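Local coordinates for protein peptidyl-prolyl cis-trans isomerase (Hirschia baltica, PDB 5EX2) that probably catalyses the cis-trans isomerisation of peptide bonds preceding proline, as a periplasmic folding helper of the cyclophilin family that also binds metal ions, at residues Y5-V10 / V262-E267; E15-V20 / W231-D236; A40-P45 / F123-P128; W188-E193 / L256-S261. All coordinates share one frame; numbering follows the deposited sequence. Where two conformers were deposited one is given.

Interaction 1 of 4, residues Y5-V10 / V262-E267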
loop_
_atom_site.group_PDB
_atom_site.type_symbol
_atom_site.label_atom_id
_atom_site.label_comp_id
_atom_site.label_asym_id
_atom_site.label_seq_id
_atom_site.Cartn_x
_atom_site.Cartn_y
_atom_site.Cartn_z
ATOM N N TYR A 5 -4.146 -15.237 13.305
ATOM C CA TYR A 5 -2.804 -15.730 13.582
ATOM C C TYR A 5 -2.269 -15.116 14.861
ATOM O O TYR A 5 -2.296 -13.903 15.030
ATOM C CB TYR A 5 -1.871 -15.401 12.426
ATOM C CG TYR A 5 -2.442 -15.742 11.072
ATOM C CD1 TYR A 5 -2.336 -17.025 10.548
ATOM C CD2 TYR A 5 -3.096 -14.776 10.328
ATOM C CE1 TYR A 5 -2.866 -17.327 9.305
ATOM C CE2 TYR A 5 -3.626 -15.064 9.100
ATOM C CZ TYR A 5 -3.509 -16.333 8.589
ATOM O OH TYR A 5 -4.052 -16.587 7.353
ATOM N N THR A 6 -1.772 -15.961 15.752
ATOM C CA THR A 6 -1.197 -15.487 17.002
ATOM C C THR A 6 0.219 -14.992 16.790
ATOM O O THR A 6 0.931 -15.449 15.888
ATOM C CB THR A 6 -1.153 -16.580 18.068
ATOM O OG1 THR A 6 -0.260 -17.621 17.654
ATOM C CG2 THR A 6 -2.536 -17.154 18.317
ATOM N N LYS A 7 0.640 -14.084 17.658
ATOM C CA LYS A 7 1.986 -13.543 17.604
ATOM C C LYS A 7 3.005 -14.668 17.769
ATOM O O LYS A 7 4.017 -14.706 17.070
ATOM C CB LYS A 7 2.175 -12.485 18.693
ATOM C CG LYS A 7 3.441 -11.669 18.526
ATOM C CD LYS A 7 3.479 -10.503 19.524
ATOM C CE LYS A 7 4.663 -9.582 19.278
ATOM N NZ LYS A 7 4.807 -8.566 20.352
ATOM N N GLU A 8 2.716 -15.611 18.660
ATOM C CA GLU A 8 3.616 -16.717 18.895
ATOM C C GLU A 8 3.822 -17.534 17.614
ATOM O O GLU A 8 4.949 -17.873 17.256
ATOM C CB GLU A 8 3.068 -17.594 20.020
ATOM C CG GLU A 8 3.976 -18.730 20.433
ATOM C CD GLU A 8 3.539 -19.390 21.737
ATOM O OE1 GLU A 8 2.501 -18.980 22.301
ATOM O OE2 GLU A 8 4.234 -20.318 22.201
ATOM N N SER A 9 2.729 -17.834 16.917
ATOM C CA SER A 9 2.804 -18.669 15.717
ATOM C C SER A 9 3.516 -17.959 14.564
ATOM O O SER A 9 4.171 -18.597 13.738
ATOM C CB SER A 9 1.402 -19.092 15.282
ATOM O OG SER A 9 0.708 -18.015 14.685
ATOM N N VAL A 10 3.366 -16.641 14.493
ATOM C CA VAL A 10 4.004 -15.841 13.467
ATOM C C VAL A 10 5.505 -15.692 13.746
ATOM O O VAL A 10 6.320 -15.856 12.844
ATOM C CB VAL A 10 3.322 -14.477 13.385
ATOM C CG1 VAL A 10 4.156 -13.487 12.603
ATOM C CG2 VAL A 10 1.925 -14.637 12.792
ATOM N N VAL A 262 -0.714 -9.086 9.814
ATOM C CA VAL A 262 -1.108 -8.906 11.207
ATOM C C VAL A 262 -0.253 -7.841 11.858
ATOM O O VAL A 262 0.940 -7.731 11.585
ATOM C CB VAL A 262 -0.976 -10.220 12.009
ATOM C CG1 VAL A 262 -1.974 -11.246 11.516
ATOM C CG2 VAL A 262 0.440 -10.772 11.898
ATOM N N VAL A 263 -0.882 -7.049 12.714
ATOM C CA VAL A 263 -0.205 -6.013 13.467
ATOM C C VAL A 263 -0.485 -6.260 14.946
ATOM O O VAL A 263 -1.636 -6.423 15.346
ATOM C CB VAL A 263 -0.671 -4.606 13.068
ATOM C CG1 VAL A 263 0.088 -3.553 13.875
ATOM C CG2 VAL A 263 -0.496 -4.371 11.564
ATOM N N PHE A 264 0.577 -6.336 15.740
ATOM C CA PHE A 264 0.465 -6.579 17.171
ATOM C C PHE A 264 0.937 -5.355 17.909
ATOM O O PHE A 264 2.065 -4.914 17.730
ATOM C CB PHE A 264 1.303 -7.786 17.586
ATOM C CG PHE A 264 0.926 -9.056 16.891
ATOM C CD1 PHE A 264 -0.242 -9.716 17.222
ATOM C CD2 PHE A 264 1.750 -9.602 15.914
ATOM C CE1 PHE A 264 -0.584 -10.904 16.596
ATOM C CE2 PHE A 264 1.418 -10.789 15.279
ATOM C CZ PHE A 264 0.251 -11.440 15.616
ATOM N N VAL A 265 0.084 -4.800 18.755
ATOM C CA VAL A 265 0.485 -3.620 19.496
ATOM C C VAL A 265 1.103 -4.055 20.801
ATOM O O VAL A 265 0.913 -5.191 21.251
ATOM C CB VAL A 265 -0.686 -2.653 19.761
ATOM C CG1 VAL A 265 -1.194 -2.074 18.445
ATOM C CG2 VAL A 265 -1.797 -3.326 20.550
ATOM N N SER A 266 1.849 -3.131 21.390
ATOM C CA SER A 266 2.577 -3.386 22.616
ATOM C C SER A 266 1.648 -3.595 23.802
ATOM O O SER A 266 0.553 -3.036 23.843
ATOM C CB SER A 266 3.512 -2.214 22.924
ATOM O OG SER A 266 4.494 -2.060 21.919
ATOM N N GLU A 267 2.098 -4.383 24.779
ATOM C CA GLU A 267 1.411 -4.467 26.052
ATOM C C GLU A 267 1.656 -3.167 26.813
ATOM O O GLU A 267 2.590 -2.421 26.496
ATOM C CB GLU A 267 1.902 -5.665 26.863
ATOM C CG GLU A 267 1.658 -7.011 26.209
ATOM C CD GLU A 267 0.217 -7.480 26.319
ATOM O OE1 GLU A 267 -0.650 -6.671 26.720
ATOM O OE2 GLU A 267 -0.043 -8.651 25.972
HETATM O O HOH W 1 3.686 -6.323 19.911
#

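Interaction 2 of 4, residues E15-V20 / W231-D236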
loop_
_atom_site.group_PDB
_atom_site.type_symbol
_atom_site.label_atom_id
_atom_site.label_comp_id
_atom_site.label_asym_id
_atom_site.label_seq_id
_atom_site.Cartn_x
_atom_site.Cartn_y
_atom_site.Cartn_z
ATOM N N GLU A 15 9.609 -18.742 7.869
ATOM C CA GLU A 15 9.400 -19.289 6.539
ATOM C C GLU A 15 8.093 -18.778 5.935
ATOM O O GLU A 15 7.960 -18.676 4.710
ATOM C CB GLU A 15 9.388 -20.821 6.585
ATOM C CG GLU A 15 10.716 -21.460 7.004
ATOM C CD GLU A 15 10.990 -21.422 8.520
ATOM O OE1 GLU A 15 10.074 -21.107 9.321
ATOM O OE2 GLU A 15 12.140 -21.724 8.910
ATOM N N ASN A 16 7.136 -18.424 6.798
ATOM C CA ASN A 16 5.827 -18.008 6.329
ATOM C C ASN A 16 5.497 -16.566 6.635
ATOM O O ASN A 16 4.509 -16.058 6.128
ATOM C CB ASN A 16 4.761 -18.910 6.905
ATOM C CG ASN A 16 4.717 -20.238 6.198
ATOM O OD1 ASN A 16 4.469 -20.298 5.005
ATOM N ND2 ASN A 16 4.976 -21.306 6.926
ATOM N N TRP A 17 6.309 -15.906 7.450
ATOM C CA TRP A 17 6.012 -14.544 7.887
ATOM C C TRP A 17 7.228 -13.637 7.796
ATOM O O TRP A 17 8.320 -13.949 8.284
ATOM C CB TRP A 17 5.472 -14.548 9.314
ATOM C CG TRP A 17 4.187 -15.265 9.416
ATOM C CD1 TRP A 17 4.005 -16.568 9.770
ATOM C CD2 TRP A 17 2.888 -14.741 9.119
ATOM N NE1 TRP A 17 2.672 -16.882 9.733
ATOM C CE2 TRP A 17 1.964 -15.777 9.327
ATOM C CE3 TRP A 17 2.418 -13.490 8.698
ATOM C CZ2 TRP A 17 0.596 -15.605 9.141
ATOM C CZ3 TRP A 17 1.058 -13.327 8.513
ATOM C CH2 TRP A 17 0.165 -14.372 8.747
ATOM N N ARG A 18 7.001 -12.489 7.177
ATOM C CA ARG A 18 8.010 -11.458 6.984
ATOM C C ARG A 18 7.763 -10.324 7.962
ATOM O O ARG A 18 6.668 -9.767 8.008
ATOM C CB ARG A 18 7.956 -10.939 5.538
ATOM C CG ARG A 18 8.889 -9.770 5.249
ATOM C CD ARG A 18 8.765 -9.274 3.801
ATOM N NE ARG A 18 7.431 -8.775 3.478
ATOM C CZ ARG A 18 6.990 -7.566 3.814
ATOM N NH1 ARG A 18 7.772 -6.732 4.484
ATOM N NH2 ARG A 18 5.763 -7.202 3.484
ATOM N N SER A 19 8.785 -9.972 8.726
ATOM C CA SER A 19 8.686 -8.879 9.676
ATOM C C SER A 19 8.787 -7.554 8.926
ATOM O O SER A 19 9.720 -7.346 8.155
ATOM C CB SER A 19 9.792 -9.012 10.716
ATOM O OG SER A 19 9.777 -7.911 11.602
ATOM N N VAL A 20 7.841 -6.652 9.174
ATOM C CA VAL A 20 7.835 -5.347 8.523
ATOM C C VAL A 20 8.836 -4.433 9.211
ATOM O O VAL A 20 8.840 -4.295 10.430
ATOM C CB VAL A 20 6.422 -4.727 8.535
ATOM C CG1 VAL A 20 6.426 -3.293 8.014
ATOM C CG2 VAL A 20 5.455 -5.579 7.708
ATOM N N TRP A 231 3.653 -8.181 10.704
ATOM C CA TRP A 231 4.161 -9.253 9.863
ATOM C C TRP A 231 3.227 -9.407 8.690
ATOM O O TRP A 231 2.021 -9.186 8.809
ATOM C CB TRP A 231 4.269 -10.584 10.623
ATOM C CG TRP A 231 5.481 -10.756 11.507
ATOM C CD1 TRP A 231 6.673 -11.375 11.184
ATOM C CD2 TRP A 231 5.597 -10.367 12.873
ATOM N NE1 TRP A 231 7.516 -11.369 12.269
ATOM C CE2 TRP A 231 6.882 -10.750 13.316
ATOM C CE3 TRP A 231 4.745 -9.714 13.758
ATOM C CZ2 TRP A 231 7.327 -10.506 14.609
ATOM C CZ3 TRP A 231 5.185 -9.472 15.038
ATOM C CH2 TRP A 231 6.469 -9.862 15.456
ATOM N N VAL A 232 3.801 -9.796 7.562
ATOM C CA VAL A 232 3.065 -10.041 6.327
ATOM C C VAL A 232 3.422 -11.433 5.877
ATOM O O VAL A 232 4.592 -11.806 5.872
ATOM C CB VAL A 232 3.410 -9.003 5.242
ATOM C CG1 VAL A 232 2.710 -9.319 3.930
ATOM C CG2 VAL A 232 3.070 -7.623 5.718
ATOM N N MET A 233 2.419 -12.216 5.534
ATOM C CA MET A 233 2.660 -13.573 5.063
ATOM C C MET A 233 3.562 -13.545 3.826
ATOM O O MET A 233 3.465 -12.676 2.974
ATOM C CB MET A 233 1.334 -14.275 4.763
ATOM C CG MET A 233 1.479 -15.744 4.298
ATOM S SD MET A 233 -0.086 -16.582 4.173
ATOM C CE MET A 233 -0.504 -16.840 5.896
ATOM N N ARG A 234 4.488 -14.493 3.772
ATOM C CA ARG A 234 5.407 -14.630 2.654
ATOM C C ARG A 234 4.700 -15.310 1.486
ATOM O O ARG A 234 4.187 -16.417 1.622
ATOM C CB ARG A 234 6.647 -15.429 3.068
ATOM C CG ARG A 234 7.581 -14.642 3.969
ATOM C CD ARG A 234 8.917 -15.329 4.223
ATOM N NE ARG A 234 9.761 -14.541 5.126
ATOM C CZ ARG A 234 10.463 -13.460 4.775
ATOM N NH1 ARG A 234 10.435 -12.998 3.531
ATOM N NH2 ARG A 234 11.197 -12.828 5.681
ATOM N N ASN A 235 4.636 -14.619 0.354
ATOM C CA ASN A 235 3.887 -15.123 -0.773
ATOM C C ASN A 235 4.523 -16.373 -1.333
ATOM O O ASN A 235 3.821 -17.189 -1.900
ATOM C CB ASN A 235 3.775 -14.049 -1.852
ATOM C CG ASN A 235 3.100 -12.770 -1.338
ATOM O OD1 ASN A 235 3.730 -11.721 -1.277
ATOM N ND2 ASN A 235 1.820 -12.850 -1.016
ATOM N N ASP A 236 5.831 -16.531 -1.126
ATOM C CA ASP A 236 6.567 -17.665 -1.672
ATOM C C ASP A 236 6.646 -18.829 -0.681
ATOM O O ASP A 236 7.393 -19.797 -0.904
ATOM C CB ASP A 236 7.978 -17.239 -2.111
ATOM C CG ASP A 236 8.819 -16.642 -0.983
ATOM O OD1 ASP A 236 8.296 -16.313 0.100
ATOM O OD2 ASP A 236 10.042 -16.495 -1.193
HETATM O O HOH W 2 9.101 -18.298 2.146
HETATM O O HOH W 3 3.415 -18.515 3.216
HETATM O O HOH W 4 11.119 -14.086 7.851
HETATM O O HOH W 5 5.661 -10.778 2.495
#

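Interaction 3 of 4, residues A40-P45 / F123-P128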
loop_
_atom_site.group_PDB
_atom_site.type_symbol
_atom_site.label_atom_id
_atom_site.label_comp_id
_atom_site.label_asym_id
_atom_site.label_seq_id
_atom_site.Cartn_x
_atom_site.Cartn_y
_atom_site.Cartn_z
ATOM N N ALA A 40 6.252 0.901 0.335
ATOM C CA ALA A 40 6.858 0.029 -0.660
ATOM C C ALA A 40 7.991 0.736 -1.406
ATOM O O ALA A 40 7.790 1.223 -2.525
ATOM C CB ALA A 40 5.803 -0.438 -1.640
ATOM N N PRO A 41 9.185 0.794 -0.802
ATOM C CA PRO A 41 10.262 1.594 -1.395
ATOM C C PRO A 41 10.734 1.085 -2.747
ATOM O O PRO A 41 11.211 1.879 -3.559
ATOM C CB PRO A 41 11.404 1.486 -0.380
ATOM C CG PRO A 41 10.840 0.917 0.844
ATOM C CD PRO A 41 9.530 0.279 0.536
ATOM N N GLU A 42 10.596 -0.207 -3.002
ATOM C CA GLU A 42 11.059 -0.758 -4.260
ATOM C C GLU A 42 10.091 -0.397 -5.398
ATOM O O GLU A 42 10.461 -0.443 -6.571
ATOM C CB GLU A 42 11.227 -2.277 -4.122
ATOM C CG GLU A 42 12.271 -2.646 -3.058
ATOM C CD GLU A 42 12.499 -4.141 -2.907
ATOM O OE1 GLU A 42 11.738 -4.781 -2.148
ATOM O OE2 GLU A 42 13.448 -4.672 -3.522
ATOM N N ILE A 43 8.880 0.017 -5.050
ATOM C CA ILE A 43 7.842 0.319 -6.027
ATOM C C ILE A 43 7.799 1.817 -6.350
ATOM O O ILE A 43 7.666 2.214 -7.511
ATOM C CB ILE A 43 6.474 -0.176 -5.522
ATOM C CG1 ILE A 43 6.504 -1.704 -5.386
ATOM C CG2 ILE A 43 5.356 0.288 -6.448
ATOM C CD1 ILE A 43 5.268 -2.304 -4.758
ATOM N N ALA A 44 7.928 2.646 -5.322
ATOM C CA ALA A 44 7.869 4.093 -5.496
ATOM C C ALA A 44 8.812 4.772 -4.506
ATOM O O ALA A 44 8.373 5.348 -3.521
ATOM C CB ALA A 44 6.450 4.580 -5.322
ATOM N N PRO A 45 10.129 4.686 -4.760
ATOM C CA PRO A 45 11.100 5.144 -3.762
ATOM C C PRO A 45 10.955 6.613 -3.371
ATOM O O PRO A 45 11.044 6.940 -2.190
ATOM C CB PRO A 45 12.453 4.925 -4.445
ATOM C CG PRO A 45 12.166 4.681 -5.879
ATOM C CD PRO A 45 10.781 4.126 -5.955
ATOM N N PHE A 123 2.263 -11.468 -6.630
ATOM C CA PHE A 123 2.578 -10.813 -5.366
ATOM C C PHE A 123 4.068 -10.755 -5.128
ATOM O O PHE A 123 4.807 -11.695 -5.450
ATOM C CB PHE A 123 1.934 -11.547 -4.198
ATOM C CG PHE A 123 0.424 -11.590 -4.230
ATOM C CD1 PHE A 123 -0.331 -10.573 -3.674
ATOM C CD2 PHE A 123 -0.231 -12.671 -4.794
ATOM C CE1 PHE A 123 -1.725 -10.633 -3.683
ATOM C CE2 PHE A 123 -1.623 -12.737 -4.807
ATOM C CZ PHE A 123 -2.362 -11.720 -4.246
ATOM N N TYR A 124 4.497 -9.668 -4.502
ATOM C CA TYR A 124 5.852 -9.547 -4.013
ATOM C C TYR A 124 5.794 -8.863 -2.666
ATOM O O TYR A 124 5.285 -7.742 -2.568
ATOM C CB TYR A 124 6.735 -8.744 -4.957
ATOM C CG TYR A 124 8.084 -8.416 -4.364
ATOM C CD1 TYR A 124 9.061 -9.382 -4.219
ATOM C CD2 TYR A 124 8.370 -7.138 -3.935
ATOM C CE1 TYR A 124 10.289 -9.075 -3.663
ATOM C CE2 TYR A 124 9.590 -6.816 -3.375
ATOM C CZ TYR A 124 10.545 -7.784 -3.241
ATOM O OH TYR A 124 11.767 -7.464 -2.680
ATOM N N ASN A 125 6.299 -9.521 -1.632
ATOM C CA ASN A 125 6.319 -8.947 -0.286
ATOM C C ASN A 125 4.948 -8.488 0.157
ATOM O O ASN A 125 4.810 -7.512 0.897
ATOM C CB ASN A 125 7.312 -7.790 -0.235
ATOM C CG ASN A 125 8.700 -8.249 0.106
ATOM O OD1 ASN A 125 8.979 -9.443 0.132
ATOM N ND2 ASN A 125 9.581 -7.301 0.384
ATOM N N GLY A 126 3.927 -9.207 -0.278
ATOM C CA GLY A 126 2.566 -8.913 0.120
ATOM C C GLY A 126 1.919 -7.797 -0.672
ATOM O O GLY A 126 0.752 -7.467 -0.433
ATOM N N PHE A 127 2.666 -7.190 -1.590
ATOM C CA PHE A 127 2.116 -6.162 -2.459
ATOM C C PHE A 127 1.624 -6.800 -3.742
ATOM O O PHE A 127 2.292 -7.686 -4.292
ATOM C CB PHE A 127 3.154 -5.092 -2.792
ATOM C CG PHE A 127 3.696 -4.367 -1.574
ATOM C CD1 PHE A 127 2.952 -3.379 -0.950
ATOM C CD2 PHE A 127 4.944 -4.669 -1.041
ATOM C CE1 PHE A 127 3.432 -2.705 0.165
ATOM C CE2 PHE A 127 5.415 -3.985 0.087
ATOM C CZ PHE A 127 4.662 -3.011 0.669
ATOM N N PRO A 128 0.470 -6.349 -4.249
ATOM C CA PRO A 128 0.026 -6.829 -5.549
ATOM C C PRO A 128 0.869 -6.161 -6.621
ATOM O O PRO A 128 1.182 -4.971 -6.525
ATOM C CB PRO A 128 -1.432 -6.393 -5.597
ATOM C CG PRO A 128 -1.448 -5.121 -4.784
ATOM C CD PRO A 128 -0.436 -5.326 -3.699
#

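Interaction 4 of 4, residues W188-E193 / L256-S261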
loop_
_atom_site.group_PDB
_atom_site.type_symbol
_atom_site.label_atom_id
_atom_site.label_comp_id
_atom_site.label_asym_id
_atom_site.label_seq_id
_atom_site.Cartn_x
_atom_site.Cartn_y
_atom_site.Cartn_z
ATOM N N TRP A 188 2.111 3.611 -3.531
ATOM C CA TRP A 188 3.316 3.621 -2.703
ATOM C C TRP A 188 3.217 2.845 -1.417
ATOM O O TRP A 188 4.212 2.715 -0.719
ATOM C CB TRP A 188 3.712 5.052 -2.359
ATOM C CG TRP A 188 2.646 5.944 -1.737
ATOM C CD1 TRP A 188 1.888 6.888 -2.385
ATOM C CD2 TRP A 188 2.268 6.024 -0.349
ATOM N NE1 TRP A 188 1.061 7.520 -1.498
ATOM C CE2 TRP A 188 1.268 7.011 -0.244
ATOM C CE3 TRP A 188 2.661 5.350 0.809
ATOM C CZ2 TRP A 188 0.676 7.355 0.974
ATOM C CZ3 TRP A 188 2.052 5.691 2.022
ATOM C CH2 TRP A 188 1.077 6.676 2.084
ATOM N N GLY A 189 2.046 2.319 -1.100
ATOM C CA GLY A 189 1.898 1.562 0.122
ATOM C C GLY A 189 0.659 0.704 0.118
ATOM O O GLY A 189 -0.082 0.665 -0.855
ATOM N N ARG A 190 0.466 -0.002 1.221
ATOM C CA ARG A 190 -0.644 -0.905 1.371
ATOM C C ARG A 190 -1.120 -0.933 2.812
ATOM O O ARG A 190 -0.299 -0.946 3.708
ATOM C CB ARG A 190 -0.221 -2.302 0.917
ATOM C CG ARG A 190 -1.324 -3.268 0.925
ATOM C CD ARG A 190 -0.852 -4.599 0.431
ATOM N NE ARG A 190 -0.033 -5.346 1.377
ATOM C CZ ARG A 190 -0.524 -6.086 2.360
ATOM N NH1 ARG A 190 -1.832 -6.125 2.577
ATOM N NH2 ARG A 190 0.292 -6.795 3.122
ATOM N N MET A 191 -2.435 -0.976 3.011
ATOM C CA MET A 191 -3.022 -1.049 4.354
ATOM C C MET A 191 -2.968 -2.470 4.868
ATOM O O MET A 191 -3.755 -3.319 4.452
ATOM C CB MET A 191 -4.471 -0.549 4.328
ATOM C CG MET A 191 -4.583 0.916 3.913
ATOM S SD MET A 191 -6.257 1.553 3.898
ATOM C CE MET A 191 -6.747 1.237 2.218
ATOM N N LEU A 192 -2.014 -2.736 5.749
ATOM C CA LEU A 192 -1.894 -4.037 6.391
ATOM C C LEU A 192 -3.122 -4.360 7.220
ATOM O O LEU A 192 -3.624 -5.487 7.226
ATOM C CB LEU A 192 -0.660 -4.069 7.281
ATOM C CG LEU A 192 0.676 -3.765 6.619
ATOM C CD1 LEU A 192 1.802 -4.041 7.597
ATOM C CD2 LEU A 192 0.868 -4.595 5.355
ATOM N N GLU A 193 -3.586 -3.343 7.939
ATOM C CA GLU A 193 -4.805 -3.401 8.723
ATOM C C GLU A 193 -5.458 -2.059 8.515
ATOM O O GLU A 193 -4.766 -1.050 8.363
ATOM C CB GLU A 193 -4.533 -3.681 10.207
ATOM C CG GLU A 193 -4.339 -5.158 10.522
ATOM C CD GLU A 193 -4.219 -5.458 12.016
ATOM O OE1 GLU A 193 -4.523 -4.572 12.852
ATOM O OE2 GLU A 193 -3.825 -6.596 12.358
ATOM N N LEU A 256 -8.629 -11.450 -5.066
ATOM C CA LEU A 256 -8.247 -12.155 -3.854
ATOM C C LEU A 256 -8.300 -11.196 -2.666
ATOM O O LEU A 256 -8.228 -9.983 -2.843
ATOM C CB LEU A 256 -6.833 -12.714 -3.991
ATOM C CG LEU A 256 -6.670 -13.881 -4.948
ATOM C CD1 LEU A 256 -5.208 -14.034 -5.341
ATOM C CD2 LEU A 256 -7.176 -15.162 -4.297
ATOM N N PRO A 257 -8.393 -11.735 -1.449
ATOM C CA PRO A 257 -8.145 -10.870 -0.301
ATOM C C PRO A 257 -6.715 -10.371 -0.352
ATOM O O PRO A 257 -5.897 -10.882 -1.112
ATOM C CB PRO A 257 -8.366 -11.789 0.906
ATOM C CG PRO A 257 -8.954 -13.057 0.371
ATOM C CD PRO A 257 -8.552 -13.144 -1.063
ATOM N N GLN A 258 -6.390 -9.402 0.477
ATOM C CA GLN A 258 -5.007 -9.011 0.601
ATOM C C GLN A 258 -4.202 -10.153 1.207
ATOM O O GLN A 258 -4.738 -11.024 1.891
ATOM C CB GLN A 258 -4.863 -7.786 1.471
ATOM C CG GLN A 258 -5.569 -6.581 0.946
ATOM C CD GLN A 258 -5.013 -5.329 1.561
ATOM O OE1 GLN A 258 -4.033 -4.762 1.057
ATOM N NE2 GLN A 258 -5.578 -4.917 2.682
ATOM N N THR A 259 -2.901 -10.123 0.972
ATOM C CA THR A 259 -1.991 -11.061 1.593
ATOM C C THR A 259 -2.202 -11.001 3.089
ATOM O O THR A 259 -2.177 -9.929 3.657
ATOM C CB THR A 259 -0.537 -10.723 1.269
ATOM O OG1 THR A 259 -0.313 -10.890 -0.134
ATOM C CG2 THR A 259 0.412 -11.629 2.049
ATOM N N PRO A 260 -2.413 -12.156 3.741
ATOM C CA PRO A 260 -2.629 -12.092 5.186
ATOM C C PRO A 260 -1.536 -11.319 5.889
ATOM O O PRO A 260 -0.344 -11.562 5.701
ATOM C CB PRO A 260 -2.631 -13.565 5.589
ATOM C CG PRO A 260 -3.244 -14.248 4.409
ATOM C CD PRO A 260 -2.632 -13.520 3.233
ATOM N N SER A 261 -1.962 -10.398 6.741
ATOM C CA SER A 261 -1.066 -9.512 7.469
ATOM C C SER A 261 -1.604 -9.313 8.874
ATOM O O SER A 261 -2.809 -9.374 9.096
ATOM C CB SER A 261 -0.936 -8.165 6.749
ATOM O OG SER A 261 -0.571 -8.350 5.386
HETATM O O HOH W 6 -3.472 -7.201 4.753
#

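Interaction 1 of 4, residues Y5-V10 / V262-E267
A short N-terminal helix, 7-11, is laid against the last strand of the chain, 261-264, which is an outermost strand of a small three-stranded antiparallel sheet. The helix is started by Thr6 at the N-cap: its OG1 accepts from Ser9 N at 3.1 Å. Ser9 answers with its own hydroxyl, OG donating to Thr6 O at 2.8 Å in the carbonyl plane, and Val10 N binds the same oxygen, so two donors hold the first carbonyl of the turn. The fixed helix start presents Lys7 to Phe264. The lysine chain, with CG anti to the backbone N and extended from there on, runs over one face of the phenyl ring in the opposite sense to the phenylalanine side chain. Its CB stands over the middle of the ring, 3.7 Å from the centroid and 7° off the normal, a CH-pi contact. Beyond the ring, Lys7 NZ donates to a water 2.5 Å away, which reaches Phe264 O by a weak bond. Tyr5 O meets the ring edge in plane, 3.6 Å from Phe264 CZ. Two residues before Phe264, Val262 CG1 touches the edge of the Tyr5 ring at CD2, 3.9 Å away, while Val262 CG2 meets Val10 CG2. The arrangement is that of an N-capped helix packed on an edge strand, its first-turn lysine lying flat on an aromatic ring.

Interaction 2 of 4, residues E15-V20 / W231-D236
Trp17 and Met233 cross obliquely, the methionine backbone and side chain lying along the indole's six-membered ring. Met233 CB sits over the face toward the rim, 4.2 Å from the ring centroid, and the terminal methyl CE touches Trp17 CZ2 at 3.6 Å; with SD placed obliquely, this is a Met-aromatic contact. On the same face of the sheet, Trp231 lies against Ser19, its NE1 3.6 Å from Ser19 CB. Strands 17-19 and 229-233 run antiparallel here, and Arg18 with Val232 forms the hydrogen-bonded pair: Arg18 N to Val232 O is 2.8 Å and nearly straight at 167°, and Val232 N returns a bond to Arg18 O. On the other face, Arg18 lies alongside Val232, bends at chi3 (62°) and sends NH1 to a salt bridge with Glu38. Arg234 crosses it at about a right angle, one guanidinium face centred on Arg18 CB, with CZ 3.6 Å from that carbon. Its NE donates to Pro14 O, while NH2 reaches Trp17 O through a water.

Interaction 3 of 4, residues A40-P45 / F123-P128
Residues 41-43 take helical backbone angles without forming a regular helix, and they are closed on Ala40 O, which accepts from both Ile43 N and Ala44 N before helix 45-57 begins. Facing them, strands 119-124 and 127-132 are joined by a type I' beta turn from Tyr124 to Phe127, in which Asn125 and Gly126 both have positive phi. The turn is pinned by two backbone bonds, Phe127 N to Tyr124 O at 2.8 Å and Tyr124 N to Phe127 O at 3.0 Å. The turn's first and last residues, both aromatic, make the contact. Phe127, with CG anti to its carbonyl carbon, offers one ring face to the methyl of Ala40: CB lies 3.8 Å from the centroid, 19° off the normal and displaced toward the rim, in a CH-pi contact. Ile43 CD1 reaches the root of the same side chain, 4.0 Å from Phe127 CB. Nearer the surface, the extended Glu42 chain crosses Tyr124 at about a right angle. Tyr124 OH donates to Glu42 OE1 at 2.7 Å on the syn lone pair, and that oxygen lies in the plane of the phenol ring, whose plane is turned 64° from the carboxylate. Asn125 CG rests over one face of the phenol. This is a beta hairpin closed by a two-residue type I' turn, whose end residues dock it on the connection between cyclophilin barrel strand 33-39 and helix 45-57.

Interaction 4 of 4, residues W188-E193 / L256-S261
Arg190 NH1 is gripped twice, by Gln258 OE1 at 3.0 Å and by a water at 2.9 Å, and the neighbouring NH2 is taken by Ser261 OG at 2.9 Å. Arg190 belongs to strand 187-191 of the eight-stranded antiparallel barrel of the cyclophilin fold, whereas Gln258 lies in the loop before C-terminal strand 261-264, which Ser261 begins. The arginine leaves the strand extended, with CG anti to the backbone N, and bends at chi3 (75°), which turns the guanidinium edge-on to both partners. The two bonds are nearly straight, at 167° and 173°, and lie within a few degrees of the guanidinium plane. Gln258 meets it tip to tip, with its amide turned almost perpendicular, so NH1 comes in above the amide plane. The other end of that amide, NE2, donates to Met191 O at 3.0 Å almost along the C=O axis; one glutamine thus spans a side chain and the next backbone carbonyl, which should hold its amide firmly. The same water also donates to Leu192 O and Thr259 O, joining both segments. Leu192 CD2 packs against one face of the guanidinium, toward its rim. Ser261 OG in turn donates a hydrogen bond to Thr259 O, 2.8 Å away.

How the interactions relate
From the N terminus, helix 7-11 opens the widest loop, which interaction 1 closes at the last strand. Strand 17-19 follows and pairs with 229-233, so interaction 2 is nested inside interaction 1; the two share the three-stranded sheet, where Val262 O probably bonds to Trp231 N. Interaction 3 closes a smaller loop within both, bringing the hairpin to the connection that follows barrel strand 33-39, and is followed in series by interaction 4. The latter is also enclosed by interaction 1 but crosses interaction 2, since 231-236 falls between 188-193 and 256-261. Asn235, probably hydrogen-bonded to Gly126 and Thr259, links the terminal sheet to the hairpin and to the loop that interaction 4 ties to the barrel.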